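Local coordinates for protein serine protease inhibitor 2 (Anopheles gambiae, PDB 3PZF) that inhibits the serine proteases CLIPB9, CLIPB10 and CLIPB4 and so restrains phenoloxidase activation and melanization in the mosquito hemolymph, at residues 157-162 and 180-185; 248-253 and 368-373. All coordinates share one frame; numbering follows the deposited sequence.

In the fold
Both contacts belong to the serpin fold, and each is largely buried, but they are separate, with centres about 29 Å and nearest atoms about 10 Å apart. Contact 1 lies nearer the middle of the molecule and sets the turn after helix 144-158 on strand 177-188 of the large serpin sheet, by van der Waals contact alone. Contact 2 is farther out, where the end of strand 244-251 meets the link from strand 366-369 to strand 374-380. Apolar side chains fill its inner part, while an arginine–carbonyl pair with a water stands at its more polar end. The two contacts have no strand in common; beside contact 1, R162 pairs with E347 of the hinge region.

Contact 1: residues 157-162 and 180-185; sequences EHTNGR and VNVIYF
The Y184 side chain, with CG anti to its backbone N (chi1 160°), turns its ring so that one face meets the T159 backbone; at T159, OG1 sits between the backbone N and the carbonyl carbon (chi1 64°), which sets CG2 beside the N and against V182. This is the serpin arrangement in which helix 144-158, helix F of the family, packs across the large sheet: W154 and V155 of the helix touch V182, and the turn that follows rests on strand 177-188. T159 CG2 meets V182 CG2 at 3.6 Å, the two side chains crossing at about a right angle. T159 OG1 is engaged by V155 O and L163 N, which ties V155 to L163 beyond the turn.

T159 to R162 form a type I' turn, with N160 and G161 both at positive phi, closed by a hydrogen bond of 2.9 Å from R162 N to T159 O. The turn covers one face and one edge of the Y184 ring. T159 C lies over the face, offset toward the rim, and R162 CB reaches the ring edge at CD1 from 3.5 Å. The R162 chain, bent at chi2, leads away from the tyrosine, its guanidinium plane 84° from the ring, and NE forms a salt bridge with E347 OE1. E347 belongs to the hinge region required for protease binding, so R162 links the turn to the hinge. No hydrogen bond crosses between the two segments; even the carbonyl that closes the turn meets the strand through carbon, T159 O standing 3.3 Å from Y184 CD1.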
ATOM      1  N   GLU A 157      10.592   7.188 -13.428  1.00 36.74           N
ATOM      2  CA  GLU A 157      11.902   7.415 -12.853  1.00 44.87           C
ATOM      3  C   GLU A 157      12.003   6.914 -11.411  1.00 49.12           C
ATOM      4  O   GLU A 157      13.057   6.438 -10.997  1.00 46.65           O
ATOM      5  CB  GLU A 157      12.221   8.916 -12.943  1.00 63.05           C
ATOM      6  CG  GLU A 157      13.254   9.429 -11.963  1.00 74.48           C
ATOM      7  CD  GLU A 157      13.465  10.929 -12.085  1.00 87.38           C
ATOM      8  OE1 GLU A 157      12.902  11.536 -13.025  1.00 87.73           O
ATOM      9  OE2 GLU A 157      14.189  11.502 -11.242  1.00 91.97           O
ATOM     10  N   HIS A 158      10.906   6.992 -10.661  1.00 41.00           N
ATOM     11  CA  HIS A 158      10.931   6.621  -9.237  1.00 37.66           C
ATOM     12  C   HIS A 158      10.446   5.198  -8.939  1.00 39.35           C
ATOM     13  O   HIS A 158      10.425   4.774  -7.774  1.00 35.92           O
ATOM     14  CB  HIS A 158      10.146   7.650  -8.413  1.00 39.43           C
ATOM     15  CG  HIS A 158      10.809   8.993  -8.365  1.00 45.36           C
ATOM     16  ND1 HIS A 158      11.708   9.342  -7.381  1.00 50.54           N
ATOM     17  CD2 HIS A 158      10.736  10.054  -9.200  1.00 46.30           C
ATOM     18  CE1 HIS A 158      12.147  10.566  -7.602  1.00 47.32           C
ATOM     19  NE2 HIS A 158      11.576  11.023  -8.702  1.00 50.83           N
ATOM     20  N   THR A 159      10.079   4.460  -9.982  1.00 30.97           N
ATOM     21  CA  THR A 159       9.685   3.057  -9.832  1.00 32.13           C
ATOM     22  C   THR A 159      10.508   2.170 -10.758  1.00 42.28           C
ATOM     23  O   THR A 159      10.149   1.023 -11.000  1.00 42.38           O
ATOM     24  CB  THR A 159       8.189   2.852 -10.133  1.00 32.52           C
ATOM     25  OG1 THR A 159       7.929   3.167 -11.511  1.00 29.86           O
ATOM     26  CG2 THR A 159       7.343   3.761  -9.224  1.00 26.81           C
ATOM     27  N   ASN A 160      11.614   2.705 -11.263  1.00 49.00           N
ATOM     28  CA  ASN A 160      12.504   1.942 -12.137  1.00 57.81           C
ATOM     29  C   ASN A 160      11.755   1.411 -13.360  1.00 51.56           C
ATOM     30  O   ASN A 160      12.046   0.319 -13.864  1.00 49.28           O
ATOM     31  CB  ASN A 160      13.143   0.789 -11.354  1.00 62.34           C
ATOM     32  CG  ASN A 160      14.304   0.147 -12.098  1.00 76.37           C
ATOM     33  OD1 ASN A 160      15.129   0.835 -12.704  1.00 84.47           O
ATOM     34  ND2 ASN A 160      14.371  -1.184 -12.057  1.00 76.47           N
ATOM     35  N   GLY A 161      10.778   2.186 -13.825  1.00 42.72           N
ATOM     36  CA  GLY A 161       9.983   1.819 -14.982  1.00 36.29           C
ATOM     37  C   GLY A 161       8.895   0.773 -14.729  1.00 35.66           C
ATOM     38  O   GLY A 161       8.201   0.358 -15.677  1.00 35.90           O
ATOM     39  N   ARG A 162       8.723   0.355 -13.474  1.00 32.15           N
ATOM     40  CA  ARG A 162       7.714  -0.650 -13.143  1.00 32.44           C
ATOM     41  C   ARG A 162       6.351  -0.062 -13.428  1.00 33.92           C
ATOM     42  O   ARG A 162       5.450  -0.764 -13.878  1.00 31.25           O
ATOM     43  CB  ARG A 162       7.817  -1.071 -11.675  1.00 32.68           C
ATOM     44  CG  ARG A 162       6.768  -2.104 -11.219  1.00 35.09           C
ATOM     45  CD  ARG A 162       6.790  -3.388 -12.053  1.00 33.09           C
ATOM     46  NE  ARG A 162       5.738  -4.311 -11.604  1.00 31.86           N
ATOM     47  CZ  ARG A 162       4.456  -4.211 -11.954  1.00 27.41           C
ATOM     48  NH1 ARG A 162       4.066  -3.243 -12.787  1.00 34.86           N
ATOM     49  NH2 ARG A 162       3.574  -5.090 -11.495  1.00 30.37           N
ATOM     50  N   VAL A 180       0.822  13.159  -5.617  1.00 23.58           N
ATOM     51  CA  VAL A 180       0.983  11.859  -6.281  1.00 24.12           C
ATOM     52  C   VAL A 180       1.885  10.996  -5.433  1.00 26.75           C
ATOM     53  O   VAL A 180       2.910  11.460  -4.969  1.00 22.17           O
ATOM     54  CB  VAL A 180       1.623  12.037  -7.679  1.00 32.73           C
ATOM     55  CG1 VAL A 180       1.829  10.672  -8.356  1.00 38.07           C
ATOM     56  CG2 VAL A 180       0.743  12.903  -8.548  1.00 30.11           C
ATOM     57  N   ASN A 181       1.488   9.744  -5.210  1.00 25.45           N
ATOM     58  CA  ASN A 181       2.322   8.801  -4.506  1.00 21.95           C
ATOM     59  C   ASN A 181       2.417   7.486  -5.272  1.00 22.51           C
ATOM     60  O   ASN A 181       1.421   6.975  -5.769  1.00 19.54           O
ATOM     61  CB  ASN A 181       1.762   8.519  -3.112  1.00 19.36           C
ATOM     62  CG  ASN A 181       2.506   7.403  -2.407  1.00 23.17           C
ATOM     63  OD1 ASN A 181       3.575   7.614  -1.821  1.00 26.15           O
ATOM     64  ND2 ASN A 181       1.962   6.219  -2.472  1.00 19.04           N
ATOM     65  N   VAL A 182       3.625   6.947  -5.355  1.00 18.92           N
ATOM     66  CA  VAL A 182       3.827   5.633  -5.948  1.00 20.60           C
ATOM     67  C   VAL A 182       4.764   4.832  -5.055  1.00 21.86           C
ATOM     68  O   VAL A 182       5.476   5.369  -4.211  1.00 23.73           O
ATOM     69  CB  VAL A 182       4.399   5.692  -7.397  1.00 22.70           C
ATOM     70  CG1 VAL A 182       3.398   6.360  -8.350  1.00 21.91           C
ATOM     71  CG2 VAL A 182       5.715   6.447  -7.428  1.00 27.88           C
ATOM     72  N   ILE A 183       4.748   3.520  -5.242  1.00 23.34           N
ATOM     73  CA  ILE A 183       5.580   2.642  -4.440  1.00 18.56           C
ATOM     74  C   ILE A 183       6.065   1.521  -5.332  1.00 27.76           C
ATOM     75  O   ILE A 183       5.382   1.148  -6.288  1.00 26.63           O
ATOM     76  CB  ILE A 183       4.820   2.050  -3.253  1.00 22.26           C
ATOM     77  CG1 ILE A 183       5.795   1.271  -2.356  1.00 21.04           C
ATOM     78  CG2 ILE A 183       3.676   1.157  -3.765  1.00 22.86           C
ATOM     79  CD1 ILE A 183       5.174   0.798  -1.029  1.00 26.44           C
ATOM     80  N   TYR A 184       7.271   1.040  -5.060  1.00 22.25           N
ATOM     81  CA  TYR A 184       7.876  -0.002  -5.890  1.00 27.14           C
ATOM     82  C   TYR A 184       8.620  -0.939  -4.964  1.00 25.67           C
ATOM     83  O   TYR A 184       9.209  -0.496  -3.964  1.00 23.99           O
ATOM     84  CB  TYR A 184       8.825   0.618  -6.922  1.00 33.24           C
ATOM     85  CG  TYR A 184       9.838  -0.356  -7.490  1.00 31.38           C
ATOM     86  CD1 TYR A 184       9.528  -1.148  -8.584  1.00 32.15           C
ATOM     87  CD2 TYR A 184      11.099  -0.489  -6.919  1.00 29.74           C
ATOM     88  CE1 TYR A 184      10.462  -2.038  -9.116  1.00 36.67           C
ATOM     89  CE2 TYR A 184      12.037  -1.369  -7.438  1.00 34.18           C
ATOM     90  CZ  TYR A 184      11.714  -2.141  -8.531  1.00 38.14           C
ATOM     91  OH  TYR A 184      12.644  -3.021  -9.038  1.00 44.50           O
ATOM     92  N   PHE A 185       8.570  -2.239  -5.256  1.00 24.06           N
ATOM     93  CA  PHE A 185       9.200  -3.209  -4.377  1.00 26.37           C
ATOM     94  C   PHE A 185       9.719  -4.402  -5.161  1.00 32.11           C
ATOM     95  O   PHE A 185       8.977  -5.042  -5.887  1.00 27.95           O
ATOM     96  CB  PHE A 185       8.221  -3.701  -3.322  1.00 19.35           C
ATOM     97  CG  PHE A 185       8.715  -4.905  -2.572  1.00 25.48           C
ATOM     98  CD1 PHE A 185       9.904  -4.856  -1.859  1.00 23.20           C
ATOM     99  CD2 PHE A 185       7.997  -6.086  -2.591  1.00 22.77           C
ATOM    100  CE1 PHE A 185      10.360  -5.973  -1.167  1.00 21.85           C
ATOM    101  CE2 PHE A 185       8.454  -7.211  -1.899  1.00 28.69           C
ATOM    102  CZ  PHE A 185       9.643  -7.147  -1.195  1.00 24.73           C
TER

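Contact 2: residues 248-253 and 368-373; sequences FILPNP and FNANRP
R372 grips the carbonyl of P251 side-on, NE and NH2 both donating to P251 O over 3.0 Å each in bent bonds (N-H...O 152° and 146°). The oxygen lies in the guanidinium plane, and NE approaches nearly in line with the C=O bond. L250 CD1 lies over one face of the guanidinium and the P253 ring over the other. A water in the same plane accepts a weak bond from NH2 and lies 2.9 Å from L250 O, to which it can donate, though other acceptors compete.

On the apolar side, L250 CD2 sits over the centre of the F368 ring in a CH-pi contact, 4.1 Å from the centroid, while F248 CB touches F368 CZ at 3.7 Å. Beyond the inverse gamma turn at A370, R372 CG lies between its backbone N and carbonyl carbon (chi1 57°), and the chain then runs extended to NE. In serpins this link joins strand 366-369, just after the reactive loop, to strand 374-380 of sheet B, which also holds strand 244-251. With two N-H groups converging on one carbonyl and carbon on both faces, the guanidinium's rotation is restrained, and its charge probably polarises the P251 C=O.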
ATOM      1  N   PHE A 248      -0.845 -13.878   3.485  1.00 16.67           N
ATOM      2  CA  PHE A 248      -1.985 -14.221   2.636  1.00 17.46           C
ATOM      3  C   PHE A 248      -3.123 -14.624   3.548  1.00 19.75           C
ATOM      4  O   PHE A 248      -2.917 -15.441   4.445  1.00 23.36           O
ATOM      5  CB  PHE A 248      -1.642 -15.415   1.718  1.00 17.40           C
ATOM      6  CG  PHE A 248      -0.465 -15.155   0.806  1.00 18.80           C
ATOM      7  CD1 PHE A 248      -0.665 -14.734  -0.500  1.00 18.94           C
ATOM      8  CD2 PHE A 248       0.842 -15.265   1.282  1.00 21.82           C
ATOM      9  CE1 PHE A 248       0.414 -14.459  -1.324  1.00 22.64           C
ATOM     10  CE2 PHE A 248       1.926 -14.990   0.449  1.00 18.18           C
ATOM     11  CZ  PHE A 248       1.707 -14.602  -0.862  1.00 19.06           C
ATOM     12  N   ILE A 249      -4.312 -14.081   3.317  1.00 19.45           N
ATOM     13  CA  ILE A 249      -5.507 -14.510   4.053  1.00 17.52           C
ATOM     14  C   ILE A 249      -6.482 -15.107   3.050  1.00 22.46           C
ATOM     15  O   ILE A 249      -7.019 -14.385   2.208  1.00 19.00           O
ATOM     16  CB  ILE A 249      -6.170 -13.345   4.789  1.00 20.18           C
ATOM     17  CG1 ILE A 249      -5.179 -12.744   5.812  1.00 23.34           C
ATOM     18  CG2 ILE A 249      -7.475 -13.796   5.461  1.00 21.60           C
ATOM     19  CD1 ILE A 249      -5.675 -11.406   6.467  1.00 22.38           C
ATOM     20  N   LEU A 250      -6.687 -16.425   3.158  1.00 18.29           N
ATOM     21  CA  LEU A 250      -7.462 -17.194   2.181  1.00 20.33           C
ATOM     22  C   LEU A 250      -8.735 -17.653   2.868  1.00 22.16           C
ATOM     23  O   LEU A 250      -8.691 -18.528   3.742  1.00 20.66           O
ATOM     24  CB  LEU A 250      -6.648 -18.401   1.710  1.00 18.90           C
ATOM     25  CG  LEU A 250      -7.371 -19.412   0.789  1.00 21.71           C
ATOM     26  CD1 LEU A 250      -7.686 -18.799  -0.580  1.00 20.17           C
ATOM     27  CD2 LEU A 250      -6.517 -20.656   0.627  1.00 22.93           C
ATOM     28  N   PRO A 251      -9.878 -17.057   2.501  1.00 22.44           N
ATOM     29  CA  PRO A 251     -11.155 -17.413   3.138  1.00 23.55           C
ATOM     30  C   PRO A 251     -11.410 -18.920   2.984  1.00 25.25           C
ATOM     31  O   PRO A 251     -11.118 -19.462   1.932  1.00 23.87           O
ATOM     32  CB  PRO A 251     -12.194 -16.622   2.313  1.00 26.92           C
ATOM     33  CG  PRO A 251     -11.418 -15.416   1.793  1.00 24.28           C
ATOM     34  CD  PRO A 251     -10.021 -15.952   1.522  1.00 21.95           C
ATOM     35  N   ASN A 252     -11.876 -19.584   4.031  1.00 21.32           N
ATOM     36  CA  ASN A 252     -12.295 -20.962   3.897  1.00 23.76           C
ATOM     37  C   ASN A 252     -13.350 -21.028   2.805  1.00 33.37           C
ATOM     38  O   ASN A 252     -13.973 -20.015   2.462  1.00 29.03           O
ATOM     39  CB  ASN A 252     -12.877 -21.466   5.224  1.00 32.31           C
ATOM     40  CG  ASN A 252     -11.877 -21.416   6.375  1.00 37.89           C
ATOM     41  OD1 ASN A 252     -10.644 -21.493   6.197  1.00 30.52           O
ATOM     42  ND2 ASN A 252     -12.414 -21.318   7.578  1.00 27.99           N
ATOM     43  N   PRO A 253     -13.558 -22.221   2.229  1.00 28.98           N
ATOM     44  CA  PRO A 253     -14.436 -22.321   1.055  1.00 32.56           C
ATOM     45  C   PRO A 253     -15.868 -21.863   1.343  1.00 31.39           C
ATOM     46  O   PRO A 253     -16.580 -21.457   0.429  1.00 37.23           O
ATOM     47  CB  PRO A 253     -14.408 -23.820   0.722  1.00 37.56           C
ATOM     48  CG  PRO A 253     -13.148 -24.328   1.326  1.00 36.69           C
ATOM     49  CD  PRO A 253     -12.932 -23.508   2.575  1.00 32.86           C
ATOM     50  N   PHE A 368      -2.431 -25.352   2.047  1.00 22.87           N
ATOM     51  CA  PHE A 368      -2.906 -24.000   1.786  1.00 19.92           C
ATOM     52  C   PHE A 368      -2.967 -23.896   0.261  1.00 21.62           C
ATOM     53  O   PHE A 368      -1.937 -23.828  -0.386  1.00 21.72           O
ATOM     54  CB  PHE A 368      -1.897 -22.984   2.316  1.00 21.76           C
ATOM     55  CG  PHE A 368      -2.312 -21.536   2.154  1.00 20.56           C
ATOM     56  CD1 PHE A 368      -2.955 -20.878   3.189  1.00 23.40           C
ATOM     57  CD2 PHE A 368      -2.020 -20.815   0.986  1.00 22.78           C
ATOM     58  CE1 PHE A 368      -3.308 -19.519   3.070  1.00 23.54           C
ATOM     59  CE2 PHE A 368      -2.373 -19.463   0.887  1.00 19.98           C
ATOM     60  CZ  PHE A 368      -3.036 -18.843   1.922  1.00 19.46           C
ATOM     61  N   ASN A 369      -4.164 -23.917  -0.298  1.00 19.61           N
ATOM     62  CA  ASN A 369      -4.311 -23.990  -1.752  1.00 19.31           C
ATOM     63  C   ASN A 369      -5.157 -22.833  -2.219  1.00 25.12           C
ATOM     64  O   ASN A 369      -6.390 -22.906  -2.186  1.00 21.11           O
ATOM     65  CB  ASN A 369      -4.938 -25.333  -2.171  1.00 21.09           C
ATOM     66  CG  ASN A 369      -5.120 -25.460  -3.694  1.00 27.87           C
ATOM     67  OD1 ASN A 369      -4.660 -24.623  -4.494  1.00 22.45           O
ATOM     68  ND2 ASN A 369      -5.814 -26.520  -4.100  1.00 27.84           N
ATOM     69  N   ALA A 370      -4.490 -21.744  -2.607  1.00 20.43           N
ATOM     70  CA  ALA A 370      -5.173 -20.498  -2.932  1.00 18.98           C
ATOM     71  C   ALA A 370      -5.693 -20.510  -4.379  1.00 24.20           C
ATOM     72  O   ALA A 370      -5.162 -19.808  -5.226  1.00 22.96           O
ATOM     73  CB  ALA A 370      -4.210 -19.293  -2.735  1.00 21.55           C
ATOM     74  N   ASN A 371      -6.707 -21.321  -4.651  1.00 19.92           N
ATOM     75  CA  ASN A 371      -7.323 -21.331  -5.985  1.00 18.95           C
ATOM     76  C   ASN A 371      -8.685 -20.620  -5.974  1.00 24.97           C
ATOM     77  O   ASN A 371      -9.563 -20.917  -6.779  1.00 24.72           O
ATOM     78  CB  ASN A 371      -7.442 -22.766  -6.492  1.00 19.94           C
ATOM     79  CG  ASN A 371      -8.433 -23.590  -5.687  1.00 28.57           C
ATOM     80  OD1 ASN A 371      -8.883 -23.178  -4.614  1.00 23.74           O
ATOM     81  ND2 ASN A 371      -8.755 -24.782  -6.196  1.00 24.76           N
ATOM     82  N   ARG A 372      -8.845 -19.688  -5.043  1.00 24.33           N
ATOM     83  CA  ARG A 372     -10.001 -18.799  -5.012  1.00 24.40           C
ATOM     84  C   ARG A 372      -9.528 -17.446  -4.451  1.00 23.69           C
ATOM     85  O   ARG A 372      -8.389 -17.334  -4.061  1.00 21.35           O
ATOM     86  CB  ARG A 372     -11.127 -19.378  -4.171  1.00 31.56           C
ATOM     87  CG  ARG A 372     -10.739 -19.680  -2.780  1.00 27.56           C
ATOM     88  CD  ARG A 372     -11.821 -20.488  -2.060  1.00 38.85           C
ATOM     89  NE  ARG A 372     -11.281 -20.795  -0.749  1.00 32.25           N
ATOM     90  CZ  ARG A 372     -10.623 -21.909  -0.464  1.00 27.08           C
ATOM     91  NH1 ARG A 372     -10.508 -22.871  -1.381  1.00 28.24           N
ATOM     92  NH2 ARG A 372     -10.108 -22.074   0.740  1.00 27.72           N
ATOM     93  N   PRO A 373     -10.390 -16.425  -4.461  1.00 22.02           N
ATOM     94  CA  PRO A 373      -9.879 -15.076  -4.136  1.00 17.47           C
ATOM     95  C   PRO A 373      -9.317 -14.969  -2.710  1.00 18.45           C
ATOM     96  O   PRO A 373      -9.743 -15.682  -1.797  1.00 20.49           O
ATOM     97  CB  PRO A 373     -11.122 -14.184  -4.284  1.00 21.94           C
ATOM     98  CG  PRO A 373     -11.898 -14.843  -5.410  1.00 21.97           C
ATOM     99  CD  PRO A 373     -11.732 -16.369  -5.065  1.00 22.46           C
TER
HETATM  100  O   HOH W   1      -9.067 -21.445   3.650  1.00 23.78           O